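Local coordinates for DUF3828 domain-containing protein (Bacteroides thetaiotaomicron, PDB 3KZT), which is of unknown function, being a probable lipoprotein in its natural form whose DUF3828 domain packs helices against an antiparallel beta sheet, at residues I81-D86 / R119-P124; M92-V97 / N108-K113. All blocks are in the same frame, centred on the assembly; numbering follows the deposited sequence.

Contact 1: residues I81-D86 / R119-P124; sequences IIRAQD and RAVSIP. With SO4 (sulfate ion), chain F; EDO (1,2-ethanediol), chain D.
I123 CA, in the part of strand 119-130 formed by residues 119-124, lies 4.1 Å above the R83 guanidinium plane, over its centre, with S122 O on the same face. A sulfate, probably from the crystallisation liquor, sits at the edge, where R83 NH2 donates to O1 at 2.8 Å and NH1 to O2. NH1 meets S122 O at too poor an angle for a hydrogen bond; instead a water accepts from both R83 NH1 and S122 N. The R83 chain runs extended from CG to NE, placing CD 3.8 Å from I123 CG1. The R119 group has R83 O at its edge, where NH1 and NH2 converge end-on on that one oxygen at 3.1 and 2.9 Å, nearly within the guanidinium plane; NE reaches a 1,2-ethanediol. An alanine in place of R83 would probably open a gap over I123 and leave T140 OG1 without its NH2 donor, while the backbone oxygen gripped by R119 would remain. R83 and A84 both face D79 in a G1 beta bulge. The loop thus lies against strand 119-130, with I81 directed to helix 13-41, while V121 packs on Y109 of strand 104-111 and is hydrogen-bonded to it through the backbone.

Contact 2: residues M92-V97 / N108-K113; sequences MKTLSV and NYTSAK
T94, N108 and Y109 bury the most surface here, and each meets the other segment differently. T94 points its hydroxyl at the neighbouring backbone: OG1 sits between the backbone N and the carbonyl carbon (chi1 68°) and accepts from T110 N at 2.8 Å, with a nearly straight N-H...O angle of 167°. The same oxygen is hydrogen-bonded to D91 O, so two backbone groups fix its rotation. The methyl of T94 faces K113, where CG2 to CD is 3.3 Å, tighter than usual van der Waals contact. N108 pairs with S96 through its backbone, S96 N to N108 O and N108 N to S96 O both at 2.8 Å, and N108 CB also lies 3.4 Å from S96 O. Its amide group turns elsewhere, ND2 to E106 and OD1 weakly to S122. L95 CA adds a CA-H...O contact to N108 O at 3.4 Å. Y109 presents a ring face to selenomethionine M92, whose CE stands 4.1 Å from the ring centroid and only 4° off the normal, a CH-pi contact; SE lies obliquely, completing a Met-aromatic arrangement. T94 OG1 approaches the ring near its plane, and the phenol OH bonds to I82 O. S96 and N108 form an antiparallel hydrogen-bonded pair of the beta hairpin made by strands 96-101 and 104-111, preceded by the 3-10 turn 92-94.

In the fold
The centres of contacts 1 and 2 lie about 9 Å apart, on the same side of the chain's centre, and both reach one antiparallel sheet ordered 96-101, 104-111, 119-130, 133-139. In sequence, both segments of contact 2 fall between those of contact 1. Strands 104-111 and 119-130 are sheet neighbours, and two probable hydrogen bonds tie the contacts directly: I82 O to Y109 OH at 2.7 Å, and S111 N to R119 O at 2.8 Å. Y109 therefore links the 81-86 loop to the hairpin, while M92 touches both Y109 and I82. Together the contacts lay two parts of the connection between helix 63-75 and strand 96-101, residues 81-84 and 92-95, against strands of the sheet.

Contact 1: residues I81-D86 / R119-P124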
loop_
_atom_site.group_PDB
_atom_site.type_symbol
_atom_site.label_atom_id
_atom_site.label_comp_id
_atom_site.label_asym_id
_atom_site.label_seq_id
_atom_site.Cartn_x
_atom_site.Cartn_y
_atom_site.Cartn_z
ATOM N N ILE A 81 -10.272 7.328 10.919
ATOM C CA ILE A 81 -9.460 7.564 9.715
ATOM C C ILE A 81 -10.049 6.801 8.512
ATOM O O ILE A 81 -10.176 7.363 7.432
ATOM C CB ILE A 81 -7.965 7.156 9.928
ATOM C CG1 ILE A 81 -7.293 8.043 11.000
ATOM C CG2 ILE A 81 -7.168 7.288 8.602
ATOM C CD1 ILE A 81 -5.920 7.556 11.419
ATOM N N ILE A 82 -10.420 5.527 8.735
ATOM C CA ILE A 82 -11.050 4.646 7.689
ATOM C C ILE A 82 -12.592 4.459 7.829
ATOM O O ILE A 82 -13.224 3.870 6.928
ATOM C CB ILE A 82 -10.354 3.220 7.601
ATOM C CG1 ILE A 82 -10.387 2.456 8.939
ATOM C CG2 ILE A 82 -8.909 3.365 7.142
ATOM C CD1 ILE A 82 -9.967 1.006 8.847
ATOM N N ARG A 83 -13.185 4.967 8.929
ATOM C CA ARG A 83 -14.622 4.766 9.258
ATOM C C ARG A 83 -14.983 3.277 9.209
ATOM O O ARG A 83 -15.942 2.863 8.537
ATOM C CB ARG A 83 -15.527 5.616 8.356
ATOM C CG ARG A 83 -15.348 7.077 8.571
ATOM C CD ARG A 83 -16.278 7.869 7.715
ATOM N NE ARG A 83 -16.184 9.300 8.015
ATOM C CZ ARG A 83 -16.972 10.259 7.503
ATOM N NH1 ARG A 83 -17.955 9.972 6.624
ATOM N NH2 ARG A 83 -16.778 11.534 7.872
ATOM N N ALA A 84 -14.172 2.484 9.903
ATOM C CA ALA A 84 -14.308 1.036 9.928
ATOM C C ALA A 84 -13.459 0.495 11.066
ATOM O O ALA A 84 -12.625 1.221 11.612
ATOM C CB ALA A 84 -13.857 0.448 8.622
ATOM N N GLN A 85 -13.692 -0.761 11.433
ATOM C CA GLN A 85 -12.867 -1.450 12.444
ATOM C C GLN A 85 -11.580 -2.016 11.834
ATOM O O GLN A 85 -10.539 -2.049 12.487
ATOM C CB GLN A 85 -13.638 -2.604 13.075
ATOM C CG GLN A 85 -14.864 -2.181 13.873
ATOM C CD GLN A 85 -15.515 -3.348 14.631
ATOM O OE1 GLN A 85 -14.913 -4.408 14.810
ATOM N NE2 GLN A 85 -16.744 -3.142 15.085
ATOM N N ASP A 86 -11.688 -2.508 10.600
ATOM C CA ASP A 86 -10.598 -3.152 9.903
ATOM C C ASP A 86 -10.807 -2.903 8.398
ATOM O O ASP A 86 -11.872 -2.401 7.982
ATOM C CB ASP A 86 -10.644 -4.667 10.228
ATOM C CG ASP A 86 -9.310 -5.368 10.066
ATOM O OD1 ASP A 86 -8.368 -4.823 9.436
ATOM O OD2 ASP A 86 -9.205 -6.499 10.575
ATOM N N ARG A 119 -19.752 -0.963 1.037
ATOM C CA ARG A 119 -20.064 0.356 1.606
ATOM C C ARG A 119 -19.142 1.461 1.034
ATOM O O ARG A 119 -17.912 1.351 1.109
ATOM C CB ARG A 119 -19.925 0.270 3.138
ATOM C CG ARG A 119 -20.239 1.558 3.881
ATOM C CD ARG A 119 -20.572 1.315 5.337
ATOM N NE ARG A 119 -19.461 0.719 6.104
ATOM C CZ ARG A 119 -18.417 1.384 6.641
ATOM N NH1 ARG A 119 -18.275 2.729 6.513
ATOM N NH2 ARG A 119 -17.484 0.698 7.334
ATOM N N ALA A 120 -19.747 2.507 0.460
ATOM C CA ALA A 120 -18.998 3.670 -0.042
ATOM C C ALA A 120 -18.600 4.531 1.169
ATOM O O ALA A 120 -19.469 4.949 1.929
ATOM C CB ALA A 120 -19.849 4.467 -0.989
ATOM N N VAL A 121 -17.296 4.754 1.357
ATOM C CA VAL A 121 -16.769 5.574 2.477
ATOM C C VAL A 121 -16.239 6.888 1.887
ATOM O O VAL A 121 -15.608 6.869 0.821
ATOM C CB VAL A 121 -15.666 4.832 3.245
ATOM C CG1 VAL A 121 -15.165 5.673 4.415
ATOM C CG2 VAL A 121 -16.205 3.488 3.766
ATOM N N SER A 122 -16.528 8.010 2.584
ATOM C CA SER A 122 -16.143 9.354 2.152
ATOM C C SER A 122 -15.782 10.222 3.379
ATOM O O SER A 122 -16.675 10.742 4.057
ATOM C CB SER A 122 -17.288 9.980 1.356
ATOM O OG SER A 122 -16.979 11.292 0.958
ATOM N N ILE A 123 -14.466 10.357 3.655
ATOM C CA ILE A 123 -13.947 11.139 4.788
ATOM C C ILE A 123 -13.435 12.525 4.311
ATOM O O ILE A 123 -12.458 12.583 3.532
ATOM C CB ILE A 123 -12.737 10.403 5.516
ATOM C CG1 ILE A 123 -13.100 8.958 5.914
ATOM C CG2 ILE A 123 -12.290 11.195 6.758
ATOM C CD1 ILE A 123 -12.646 7.903 4.905
ATOM N N PRO A 124 -14.092 13.641 4.750
ATOM C CA PRO A 124 -13.472 14.938 4.477
ATOM C C PRO A 124 -12.242 15.097 5.392
ATOM O O PRO A 124 -12.347 14.807 6.604
ATOM C CB PRO A 124 -14.566 15.953 4.862
ATOM C CG PRO A 124 -15.819 15.140 5.085
ATOM C CD PRO A 124 -15.374 13.800 5.465
HETATM S S SO4 F . -19.056 13.715 6.705
HETATM O O1 SO4 F . -17.991 14.092 7.636
HETATM O O2 SO4 F . -18.603 12.651 5.816
HETATM O O3 SO4 F . -19.431 14.880 5.903
HETATM O O4 SO4 F . -20.219 13.248 7.462
HETATM C C1 EDO D . -18.790 -2.836 7.072
HETATM O O1 EDO D . -20.126 -2.377 6.858
HETATM C C2 EDO D . -17.935 -2.547 5.843
HETATM O O2 EDO D . -18.500 -3.133 4.669
HETATM O O HOH W 1 -18.604 7.837 4.520
#

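Contact 2: residues M92-V97 / N108-K113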
loop_
_atom_site.group_PDB
_atom_site.type_symbol
_atom_site.label_atom_id
_atom_site.label_comp_id
_atom_site.label_asym_id
_atom_site.label_seq_id
_atom_site.Cartn_x
_atom_site.Cartn_y
_atom_site.Cartn_z
HETATM N N MSE A 92 -8.293 -0.557 -0.217
HETATM C CA MSE A 92 -7.425 0.559 -0.676
HETATM C C MSE A 92 -7.134 0.626 -2.151
HETATM O O MSE A 92 -6.706 1.672 -2.613
HETATM C CB MSE A 92 -6.126 0.651 0.119
HETATM C CG MSE A 92 -6.296 1.202 1.469
HETATM SE SE MSE A 92 -7.085 2.961 1.620
HETATM C CE MSE A 92 -8.064 2.667 3.306
ATOM N N LYS A 93 -7.375 -0.464 -2.901
ATOM C CA LYS A 93 -7.222 -0.419 -4.366
ATOM C C LYS A 93 -8.250 0.547 -5.012
ATOM O O LYS A 93 -8.001 1.067 -6.095
ATOM C CB LYS A 93 -7.254 -1.824 -4.999
ATOM C CG LYS A 93 -5.919 -2.590 -4.816
ATOM C CD LYS A 93 -5.843 -3.863 -5.666
ATOM C CE LYS A 93 -6.456 -5.069 -4.967
ATOM N NZ LYS A 93 -5.566 -5.605 -3.892
ATOM N N THR A 94 -9.386 0.796 -4.320
ATOM C CA THR A 94 -10.405 1.782 -4.748
ATOM C C THR A 94 -10.164 3.211 -4.168
ATOM O O THR A 94 -11.042 4.074 -4.297
ATOM C CB THR A 94 -11.845 1.328 -4.305
ATOM O OG1 THR A 94 -11.949 1.375 -2.872
ATOM C CG2 THR A 94 -12.141 -0.066 -4.797
ATOM N N LEU A 95 -9.001 3.463 -3.532
ATOM C CA LEU A 95 -8.706 4.776 -2.945
ATOM C C LEU A 95 -8.668 5.863 -4.027
ATOM O O LEU A 95 -8.056 5.681 -5.075
ATOM C CB LEU A 95 -7.363 4.773 -2.188
ATOM C CG LEU A 95 -6.936 6.078 -1.474
ATOM C CD1 LEU A 95 -7.916 6.403 -0.372
ATOM C CD2 LEU A 95 -5.514 5.949 -0.936
ATOM N N SER A 96 -9.335 6.976 -3.740
ATOM C CA SER A 96 -9.433 8.120 -4.645
ATOM C C SER A 96 -9.552 9.355 -3.761
ATOM O O SER A 96 -10.449 9.417 -2.932
ATOM C CB SER A 96 -10.680 7.971 -5.515
ATOM O OG SER A 96 -10.845 9.056 -6.391
ATOM N N VAL A 97 -8.618 10.303 -3.914
ATOM C CA VAL A 97 -8.627 11.561 -3.164
ATOM C C VAL A 97 -8.875 12.708 -4.134
ATOM O O VAL A 97 -8.385 12.671 -5.265
ATOM C CB VAL A 97 -7.309 11.803 -2.416
ATOM C CG1 VAL A 97 -7.444 13.038 -1.489
ATOM C CG2 VAL A 97 -6.926 10.569 -1.601
ATOM N N ASN A 108 -12.050 9.053 -0.699
ATOM C CA ASN A 108 -13.078 8.080 -1.106
ATOM C C ASN A 108 -12.491 6.695 -1.293
ATOM O O ASN A 108 -11.417 6.560 -1.884
ATOM C CB ASN A 108 -13.718 8.515 -2.419
ATOM C CG ASN A 108 -14.447 9.829 -2.295
ATOM O OD1 ASN A 108 -15.443 9.922 -1.597
ATOM N ND2 ASN A 108 -13.934 10.872 -2.975
ATOM N N TYR A 109 -13.184 5.671 -0.767
ATOM C CA TYR A 109 -12.829 4.255 -0.995
ATOM C C TYR A 109 -14.056 3.371 -0.691
ATOM O O TYR A 109 -14.899 3.735 0.118
ATOM C CB TYR A 109 -11.592 3.809 -0.167
ATOM C CG TYR A 109 -11.879 3.331 1.256
ATOM C CD1 TYR A 109 -11.937 4.223 2.314
ATOM C CD2 TYR A 109 -12.071 1.953 1.537
ATOM C CE1 TYR A 109 -12.200 3.779 3.624
ATOM C CE2 TYR A 109 -12.336 1.511 2.819
ATOM C CZ TYR A 109 -12.390 2.420 3.860
ATOM O OH TYR A 109 -12.646 1.969 5.123
ATOM N N THR A 110 -14.128 2.218 -1.347
ATOM C CA THR A 110 -15.211 1.266 -1.163
ATOM C C THR A 110 -14.756 0.180 -0.172
ATOM O O THR A 110 -13.774 -0.532 -0.436
ATOM C CB THR A 110 -15.592 0.629 -2.495
ATOM O OG1 THR A 110 -15.915 1.666 -3.424
ATOM C CG2 THR A 110 -16.789 -0.293 -2.336
ATOM N N SER A 111 -15.439 0.093 0.969
ATOM C CA SER A 111 -15.184 -0.951 1.973
ATOM C C SER A 111 -15.941 -2.220 1.569
ATOM O O SER A 111 -17.123 -2.132 1.213
ATOM C CB SER A 111 -15.685 -0.509 3.337
ATOM O OG SER A 111 -15.459 -1.523 4.282
ATOM N N ALA A 112 -15.264 -3.377 1.645
ATOM C CA ALA A 112 -15.838 -4.702 1.309
ATOM C C ALA A 112 -16.411 -4.764 -0.115
ATOM O O ALA A 112 -17.541 -5.226 -0.326
ATOM C CB ALA A 112 -16.883 -5.108 2.340
ATOM N N LYS A 113 -15.615 -4.297 -1.077
ATOM C CA LYS A 113 -16.029 -4.216 -2.479
ATOM C C LYS A 113 -16.371 -5.597 -3.059
ATOM O O LYS A 113 -15.583 -6.547 -2.929
ATOM C CB LYS A 113 -14.949 -3.530 -3.317
ATOM C CG LYS A 113 -15.307 -3.405 -4.791
ATOM C CD LYS A 113 -14.521 -2.325 -5.463
ATOM C CE LYS A 113 -14.845 -2.244 -6.942
ATOM N NZ LYS A 113 -16.242 -1.815 -7.187
#